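PDB 7BVE: integral membrane indolylacetylinositol arabinosyltransferase EmbC, which probably transfers arabinose units in building cell-wall arabinan, acting as a membrane-embedded GT-C type glycosyltransferase that binds the antituberculosis drug ethambutol. Local coordinates for residues M330-C341 with N379-L390; R207-K216 with F474-A485. All coordinates share one frame; numbering follows the deposited sequence.

Contact 1: M330-C341 with N379-L390; sequences MRFPTLLMGLAC and NNGLRPEPIIAL. With PO4 (phosphate ion), chain F.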
# COMPACT_ATOMS: atom_id res chain seq x y z
N MET A 330 -6.11 24.80 26.22
CA MET A 330 -6.09 23.36 26.39
C MET A 330 -4.76 22.74 25.99
O MET A 330 -4.41 21.68 26.52
CB MET A 330 -7.22 22.72 25.59
CG MET A 330 -8.60 23.00 26.14
SD MET A 330 -8.77 22.59 27.88
CE MET A 330 -8.57 20.83 27.85
N ARG A 331 -4.00 23.37 25.11
CA ARG A 331 -2.73 22.83 24.66
C ARG A 331 -1.54 23.46 25.36
O ARG A 331 -0.41 23.27 24.92
CB ARG A 331 -2.59 23.03 23.15
CG ARG A 331 -3.62 22.33 22.33
CD ARG A 331 -3.40 22.63 20.87
NE ARG A 331 -3.59 24.05 20.59
CZ ARG A 331 -2.64 24.85 20.15
NH1 ARG A 331 -1.43 24.38 19.93
NH2 ARG A 331 -2.89 26.13 19.92
N PHE A 332 -1.77 24.20 26.43
CA PHE A 332 -0.69 24.82 27.20
C PHE A 332 0.17 23.86 28.02
O PHE A 332 1.39 24.11 28.13
CB PHE A 332 -1.31 25.93 28.05
CG PHE A 332 -0.32 26.71 28.85
CD1 PHE A 332 0.63 27.49 28.22
CD2 PHE A 332 -0.38 26.72 30.23
CE1 PHE A 332 1.53 28.23 28.95
CE2 PHE A 332 0.52 27.46 30.96
CZ PHE A 332 1.47 28.21 30.32
N PRO A 333 -0.35 22.78 28.64
CA PRO A 333 0.57 21.79 29.22
C PRO A 333 1.49 21.12 28.23
O PRO A 333 2.61 20.74 28.60
CB PRO A 333 -0.38 20.77 29.86
CG PRO A 333 -1.53 21.53 30.20
CD PRO A 333 -1.72 22.51 29.12
N THR A 334 1.08 20.98 26.97
CA THR A 334 1.96 20.43 25.94
C THR A 334 3.11 21.39 25.63
O THR A 334 4.24 20.96 25.38
CB THR A 334 1.13 20.13 24.70
OG1 THR A 334 0.05 19.27 25.06
CG2 THR A 334 1.95 19.44 23.66
N LEU A 335 2.84 22.69 25.68
CA LEU A 335 3.90 23.69 25.54
C LEU A 335 4.89 23.62 26.70
O LEU A 335 6.11 23.71 26.50
CB LEU A 335 3.29 25.08 25.44
CG LEU A 335 4.25 26.24 25.23
CD1 LEU A 335 4.94 26.10 23.91
CD2 LEU A 335 3.54 27.56 25.33
N LEU A 336 4.38 23.44 27.92
CA LEU A 336 5.27 23.32 29.07
C LEU A 336 6.09 22.03 29.01
O LEU A 336 7.25 22.00 29.44
CB LEU A 336 4.49 23.39 30.37
CG LEU A 336 3.80 24.72 30.64
CD1 LEU A 336 3.03 24.64 31.94
CD2 LEU A 336 4.80 25.83 30.69
N MET A 337 5.51 20.95 28.47
CA MET A 337 6.27 19.71 28.31
C MET A 337 7.35 19.85 27.26
O MET A 337 8.43 19.28 27.43
CB MET A 337 5.33 18.56 27.96
CG MET A 337 4.47 18.12 29.10
SD MET A 337 3.33 16.83 28.66
CE MET A 337 2.38 16.75 30.17
N GLY A 338 7.10 20.61 26.20
CA GLY A 338 8.15 20.85 25.21
C GLY A 338 9.30 21.67 25.76
O GLY A 338 10.47 21.37 25.50
N LEU A 339 8.98 22.71 26.54
CA LEU A 339 10.03 23.50 27.18
C LEU A 339 10.84 22.67 28.17
O LEU A 339 12.08 22.72 28.15
CB LEU A 339 9.42 24.72 27.87
CG LEU A 339 8.78 25.82 27.02
CD1 LEU A 339 8.11 26.87 27.88
CD2 LEU A 339 9.82 26.47 26.17
N ALA A 340 10.17 21.89 29.01
CA ALA A 340 10.87 21.05 29.98
C ALA A 340 11.70 19.98 29.30
O ALA A 340 12.79 19.64 29.77
CB ALA A 340 9.88 20.41 30.95
N CYS A 341 11.23 19.48 28.16
CA CYS A 341 11.96 18.45 27.43
C CYS A 341 13.27 18.99 26.85
O CYS A 341 14.31 18.35 26.97
CB CYS A 341 11.06 17.89 26.33
SG CYS A 341 11.67 16.48 25.43
N ASN A 379 3.72 16.80 17.76
CA ASN A 379 3.35 16.88 19.17
C ASN A 379 2.63 18.17 19.51
O ASN A 379 2.79 18.68 20.61
CB ASN A 379 4.58 16.74 20.07
CG ASN A 379 5.19 15.37 20.02
OD1 ASN A 379 4.49 14.38 19.86
ND2 ASN A 379 6.49 15.29 20.20
N ASN A 380 1.86 18.75 18.59
CA ASN A 380 1.09 19.95 18.92
C ASN A 380 -0.38 19.60 19.15
O ASN A 380 -1.27 19.97 18.39
CB ASN A 380 1.23 21.00 17.82
CG ASN A 380 0.76 22.37 18.26
OD1 ASN A 380 0.47 22.58 19.43
ND2 ASN A 380 0.65 23.28 17.32
N GLY A 381 -0.64 18.90 20.24
CA GLY A 381 -2.00 18.48 20.51
C GLY A 381 -2.18 17.92 21.89
O GLY A 381 -1.37 18.16 22.79
N LEU A 382 -3.26 17.16 22.05
CA LEU A 382 -3.66 16.60 23.33
C LEU A 382 -3.35 15.12 23.45
O LEU A 382 -3.74 14.50 24.44
CB LEU A 382 -5.16 16.83 23.54
CG LEU A 382 -5.58 18.29 23.59
CD1 LEU A 382 -7.07 18.40 23.73
CD2 LEU A 382 -4.91 18.96 24.75
N ARG A 383 -2.64 14.54 22.49
CA ARG A 383 -2.32 13.12 22.48
C ARG A 383 -1.32 12.78 23.59
O ARG A 383 -0.72 13.68 24.19
CB ARG A 383 -1.79 12.75 21.10
CG ARG A 383 -2.90 12.66 20.09
CD ARG A 383 -2.48 12.06 18.78
NE ARG A 383 -2.01 10.68 18.93
CZ ARG A 383 -2.81 9.63 19.01
NH1 ARG A 383 -4.12 9.79 18.97
NH2 ARG A 383 -2.30 8.42 19.15
N PRO A 384 -1.14 11.50 23.94
CA PRO A 384 -0.17 11.17 24.99
C PRO A 384 1.29 11.20 24.57
O PRO A 384 2.14 10.87 25.39
CB PRO A 384 -0.59 9.75 25.39
CG PRO A 384 -1.21 9.20 24.21
CD PRO A 384 -1.95 10.31 23.59
N GLU A 385 1.61 11.59 23.34
CA GLU A 385 2.96 11.56 22.78
C GLU A 385 3.98 12.45 23.51
O GLU A 385 5.10 11.98 23.75
CB GLU A 385 2.89 11.92 21.30
CG GLU A 385 1.91 11.10 20.50
CD GLU A 385 2.36 9.68 20.33
OE1 GLU A 385 3.58 9.48 20.23
OE2 GLU A 385 1.50 8.78 20.29
N PRO A 386 3.68 13.71 23.91
CA PRO A 386 4.67 14.43 24.73
C PRO A 386 4.88 13.86 26.12
O PRO A 386 5.99 13.95 26.65
CB PRO A 386 4.09 15.85 24.81
CG PRO A 386 2.70 15.72 24.51
CD PRO A 386 2.60 14.65 23.52
N ILE A 387 3.84 13.27 26.71
CA ILE A 387 3.96 12.63 28.02
C ILE A 387 4.92 11.45 27.94
O ILE A 387 5.80 11.28 28.79
CB ILE A 387 2.58 12.18 28.54
CG1 ILE A 387 1.66 13.37 28.81
CG2 ILE A 387 2.71 11.38 29.81
CD1 ILE A 387 0.69 13.68 27.70
N ILE A 388 4.80 10.66 26.88
CA ILE A 388 5.64 9.48 26.71
C ILE A 388 7.07 9.88 26.37
O ILE A 388 8.03 9.27 26.87
CB ILE A 388 5.02 8.56 25.65
CG1 ILE A 388 3.65 8.09 26.11
CG2 ILE A 388 5.87 7.34 25.42
CD1 ILE A 388 2.84 7.45 25.04
N ALA A 389 7.25 10.95 25.58
CA ALA A 389 8.60 11.43 25.26
C ALA A 389 9.33 11.94 26.50
O ALA A 389 10.49 11.56 26.77
CB ALA A 389 8.52 12.52 24.20
N LEU A 390 8.67 12.79 27.28
CA LEU A 390 9.27 13.30 28.51
C LEU A 390 9.47 12.19 29.54
O LEU A 390 10.44 12.23 30.30
CB LEU A 390 8.42 14.44 29.06
CG LEU A 390 8.92 15.21 30.27
CD1 LEU A 390 10.25 15.84 29.97
CD2 LEU A 390 7.92 16.26 30.65
P PO4 F . -4.47 4.95 19.25
O1 PO4 F . -3.82 5.82 20.30
O2 PO4 F . -4.62 5.74 17.97
O3 PO4 F . -3.61 3.74 19.01
O4 PO4 F . -5.83 4.51 19.72
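Thr334 and Gly381 meet where two nearly parallel helices of the GT-C membrane domain begin, and their bond illustrates how a helix can secure the loop leading into its neighbour. The hydroxyl OG1 of Thr334 donates to the carbonyl O of Gly381 over 2.9 Å, approaching almost straight on, with a C=O...donor angle of 165°. The same threonine sets its methyl CG2 against the carbonyl of Asn379 and the CG corner of the Pro386 ring, so one side chain serves both polar and apolar neighbours.

One turn earlier, Arg331, the N-cap residue of helix 332-349, reaches the loop with a chain kinked at its third torsion. Its NH1 lies 2.7 Å from OD1 of Asn380, which sits at the edge of the guanidinium in its plane; the hydrogen bond is nevertheless weak, because the N-H points well off the line. The amide plane is inclined by 62° to the guanidinium. The strongest polar partner of the arginine is His271 O, met by NH2, while NE bonds Ser327 OG; Asn380 adds a weak third bond. Beside it, CD2 of Leu382 lies against the backbone O of Met330.

Further along, the two helix segments stay nearly parallel, their axes 9.8 Å apart at closest approach, and contacts become apolar. Met337, extended beyond CG, lays its thioether across Pro386 and Ile387, while its CG meets CD2 of Leu390, whose other methyl approaches the backbone of Cys341. Arg383 turns away from this interface to the ethambutol pocket, where it pairs with Asp279 and touches the drug. Its NH2 donates to phosphate O1 over 3.2 Å, with an N-H...O angle of 153°.

Contact 2: R207-K216 with F474-A485; sequences RYSTSPTLLK and FRDQTLAAELQA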
# COMPACT_ATOMS: atom_id res chain seq x y z
N ARG A 207 -23.04 -1.48 33.85
CA ARG A 207 -22.02 -2.21 34.56
C ARG A 207 -20.77 -1.39 34.82
O ARG A 207 -19.92 -1.81 35.60
CB ARG A 207 -21.62 -3.48 33.79
CG ARG A 207 -20.81 -3.23 32.57
CD ARG A 207 -20.45 -4.51 31.85
NE ARG A 207 -21.59 -5.10 31.16
CZ ARG A 207 -21.56 -6.28 30.56
NH1 ARG A 207 -20.46 -7.00 30.56
NH2 ARG A 207 -22.64 -6.73 29.94
N TYR A 208 -20.65 -0.22 34.19
CA TYR A 208 -19.51 0.65 34.39
C TYR A 208 -19.85 1.84 35.27
O TYR A 208 -19.00 2.70 35.49
CB TYR A 208 -18.97 1.13 33.05
CG TYR A 208 -18.65 0.02 32.10
CD1 TYR A 208 -17.57 -0.81 32.31
CD2 TYR A 208 -19.42 -0.19 30.96
CE1 TYR A 208 -17.28 -1.84 31.44
CE2 TYR A 208 -19.13 -1.21 30.09
CZ TYR A 208 -18.05 -2.03 30.33
OH TYR A 208 -17.75 -3.05 29.47
N SER A 209 -21.08 1.91 35.78
CA SER A 209 -21.51 2.99 36.67
C SER A 209 -21.29 2.60 38.13
O SER A 209 -22.19 2.65 38.96
CB SER A 209 -22.97 3.32 36.41
OG SER A 209 -23.17 3.78 35.09
N THR A 210 -20.06 2.21 38.43
CA THR A 210 -19.70 1.73 39.75
C THR A 210 -19.12 2.86 40.60
O THR A 210 -19.02 4.01 40.18
CB THR A 210 -18.71 0.57 39.64
OG1 THR A 210 -17.50 1.04 39.04
CG2 THR A 210 -19.27 -0.54 38.80
N SER A 211 -18.74 2.51 41.82
CA SER A 211 -18.14 3.41 42.79
C SER A 211 -17.43 2.55 43.82
O SER A 211 -17.89 1.44 44.12
CB SER A 211 -19.21 4.28 43.45
OG SER A 211 -18.64 5.12 44.44
N PRO A 212 -16.29 3.00 44.36
CA PRO A 212 -15.58 2.18 45.35
C PRO A 212 -16.36 2.05 46.65
O PRO A 212 -17.13 2.94 47.03
CB PRO A 212 -14.27 2.95 45.57
CG PRO A 212 -14.10 3.73 44.34
CD PRO A 212 -15.47 4.12 43.91
N THR A 213 -16.18 0.92 47.31
CA THR A 213 -16.76 0.72 48.63
C THR A 213 -15.74 1.17 49.68
O THR A 213 -14.70 1.75 49.35
CB THR A 213 -17.18 -0.74 48.79
OG1 THR A 213 -17.84 -0.91 50.05
CG2 THR A 213 -15.99 -1.64 48.73
N LEU A 214 -16.04 0.94 50.96
CA LEU A 214 -15.15 1.40 52.02
C LEU A 214 -13.86 0.60 52.05
O LEU A 214 -12.77 1.17 52.24
CB LEU A 214 -15.86 1.30 53.37
CG LEU A 214 -15.14 1.86 54.59
CD1 LEU A 214 -14.94 3.34 54.40
CD2 LEU A 214 -15.93 1.59 55.85
N LEU A 215 -13.95 -0.71 51.82
CA LEU A 215 -12.80 -1.60 51.93
C LEU A 215 -11.79 -1.34 50.81
O LEU A 215 -10.58 -1.28 51.05
CB LEU A 215 -13.27 -3.05 51.91
CG LEU A 215 -12.22 -4.13 52.19
CD1 LEU A 215 -11.71 -3.96 53.60
CD2 LEU A 215 -12.78 -5.52 51.99
N LYS A 216 -12.28 -1.12 49.59
CA LYS A 216 -11.41 -0.82 48.46
C LYS A 216 -10.72 0.53 48.63
O LYS A 216 -9.54 0.69 48.29
CB LYS A 216 -12.24 -0.85 47.17
CG LYS A 216 -11.49 -0.67 45.88
CD LYS A 216 -12.47 -0.78 44.73
CE LYS A 216 -11.89 -0.44 43.38
NZ LYS A 216 -10.95 -1.47 42.91
N PHE A 474 -6.81 0.74 38.57
CA PHE A 474 -8.02 0.11 39.08
C PHE A 474 -8.66 0.92 40.19
O PHE A 474 -9.20 0.36 41.14
CB PHE A 474 -7.73 -1.30 39.57
CG PHE A 474 -7.40 -2.26 38.48
CD1 PHE A 474 -8.41 -2.84 37.73
CD2 PHE A 474 -6.09 -2.60 38.21
CE1 PHE A 474 -8.11 -3.73 36.73
CE2 PHE A 474 -5.79 -3.48 37.21
CZ PHE A 474 -6.80 -4.05 36.47
N ARG A 475 -8.63 2.25 40.10
CA ARG A 475 -9.26 3.05 41.14
C ARG A 475 -10.75 3.23 40.91
O ARG A 475 -11.45 3.67 41.83
CB ARG A 475 -8.60 4.42 41.23
CG ARG A 475 -8.85 5.29 40.03
CD ARG A 475 -8.25 6.66 40.20
NE ARG A 475 -8.49 7.48 39.02
CZ ARG A 475 -9.56 8.24 38.85
NH1 ARG A 475 -10.50 8.30 39.78
NH2 ARG A 475 -9.69 8.95 37.74
N ASP A 476 -11.24 2.91 39.73
CA ASP A 476 -12.65 3.12 39.41
C ASP A 476 -13.34 1.89 38.86
O ASP A 476 -14.52 1.69 39.11
CB ASP A 476 -12.77 4.28 38.43
CG ASP A 476 -14.12 4.96 38.48
OD1 ASP A 476 -14.98 4.53 39.28
OD2 ASP A 476 -14.32 5.94 37.74
N GLN A 477 -12.63 1.05 38.10
CA GLN A 477 -13.21 -0.14 37.51
C GLN A 477 -12.76 -1.39 38.27
O GLN A 477 -11.91 -1.33 39.16
CB GLN A 477 -12.82 -0.25 36.04
CG GLN A 477 -13.32 0.90 35.18
CD GLN A 477 -14.82 0.95 35.10
OE1 GLN A 477 -15.48 -0.08 35.01
NE2 GLN A 477 -15.38 2.15 35.15
N THR A 478 -13.36 -2.52 37.91
CA THR A 478 -13.00 -3.81 38.48
C THR A 478 -12.07 -4.55 37.53
O THR A 478 -11.64 -4.02 36.51
CB THR A 478 -14.26 -4.63 38.79
OG1 THR A 478 -14.97 -4.89 37.58
CG2 THR A 478 -15.16 -3.87 39.71
N LEU A 479 -11.74 -5.80 37.86
CA LEU A 479 -10.84 -6.57 37.01
C LEU A 479 -11.58 -7.17 35.82
O LEU A 479 -11.07 -7.16 34.69
CB LEU A 479 -10.17 -7.67 37.82
CG LEU A 479 -9.14 -8.54 37.09
CD1 LEU A 479 -7.92 -7.75 36.71
CD2 LEU A 479 -8.76 -9.73 37.94
N ALA A 480 -12.78 -7.70 36.08
CA ALA A 480 -13.56 -8.35 35.03
C ALA A 480 -13.98 -7.36 33.96
O ALA A 480 -13.96 -7.69 32.77
CB ALA A 480 -14.79 -9.02 35.64
N ALA A 481 -14.33 -6.14 34.37
CA ALA A 481 -14.75 -5.10 33.44
C ALA A 481 -13.64 -4.75 32.46
O ALA A 481 -13.87 -4.73 31.24
CB ALA A 481 -15.18 -3.85 34.21
N GLU A 482 -12.42 -4.56 32.96
CA GLU A 482 -11.33 -4.14 32.08
C GLU A 482 -10.82 -5.29 31.22
O GLU A 482 -10.49 -5.08 30.05
CB GLU A 482 -10.19 -3.55 32.89
CG GLU A 482 -10.57 -2.31 33.65
CD GLU A 482 -9.37 -1.59 34.21
OE1 GLU A 482 -8.24 -2.08 33.99
OE2 GLU A 482 -9.54 -0.55 34.87
N LEU A 483 -10.79 -6.52 31.76
CA LEU A 483 -10.37 -7.66 30.95
C LEU A 483 -11.35 -7.94 29.82
O LEU A 483 -10.95 -8.11 28.66
CB LEU A 483 -10.21 -8.91 31.82
CG LEU A 483 -9.03 -9.04 32.78
CD1 LEU A 483 -9.18 -10.33 33.55
CD2 LEU A 483 -7.73 -9.03 32.03
N GLN A 484 -12.65 -8.00 30.14
CA GLN A 484 -13.64 -8.30 29.13
C GLN A 484 -13.80 -7.16 28.13
O GLN A 484 -14.03 -7.41 26.95
CB GLN A 484 -14.96 -8.64 29.79
CG GLN A 484 -14.91 -9.91 30.60
CD GLN A 484 -16.18 -10.16 31.36
OE1 GLN A 484 -17.11 -9.37 31.31
NE2 GLN A 484 -16.22 -11.26 32.09
N ALA A 485 -13.62 -5.91 28.58
CA ALA A 485 -13.67 -4.79 27.65
C ALA A 485 -12.48 -4.79 26.71
O ALA A 485 -12.62 -4.46 25.53
CB ALA A 485 -13.74 -3.48 28.42
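Tyr208 lies along the first turns of helix 479-492, presenting different parts of its side chain to successive residues. Its ring atom CE1 lies 4.0 Å from CB of Ala481, and one turn on the phenolic OH comes within 4.2 Å of CB of Ala485. Gln477, just ahead of the helix, bends back at its second torsion, which brings its OE1 to the ring edge, in plane and 3.5 Å from CD1 of Tyr208. The amide is tilted 54° from the ring and the two side chains cross at about a right angle. One face of the tyrosine is occupied by its own neighbour, Arg207, whose CG sits over the ring centre. The arginine's charged end continues to Asp205 and Ala1069 O.

The arrangement joins the connection between strand 201-203 of the seven-stranded antiparallel sheet and helix 214-238 to the turn between helices 470-473 and 479-492 of the GT-C membrane domain. Here Thr478 is the N-cap of helix 479-492, its OG1 accepting a weak capping bond from Ala481 N. Across from this turn, OG1 of Thr210 gives a weak hydrogen bond to Asp476 O at 3.1 Å. Pro212 rests its ring atom CG 3.7 Å from the carbonyl O of Arg475.

Lys216, in the first turn of helix 214-238, stretches straight through three torsions and turns only at the last (chi4 71°). Its ammonium thereby meets the carbonyl of Phe474, the first residue past helix 470-473: NZ donates to Phe474 O over 3.1 Å, with a C=O...donor angle of 164°, while its strongest polar partner is Thr33 O.

Contacts 1 and 2 belong to the same GT-C membrane domain, and the chain between 207-216 and 474-485 includes both segments of contact 1. They do not touch: their centres are 30 Å apart and their nearest atoms about 15 Å. Contact 1 is the more central and buried, and it reaches the ethambutol pocket directly through Arg383, with the Leu382 side chain about 8 Å from the drug. Contact 2 lies further out, the Ala485 side chain being about 12 Å from ethambutol. Together they illustrate two scales of organisation: a helix pair whose entry loop reaches the ligand pocket, and a connection fastened to a turn 258 residues further along the chain.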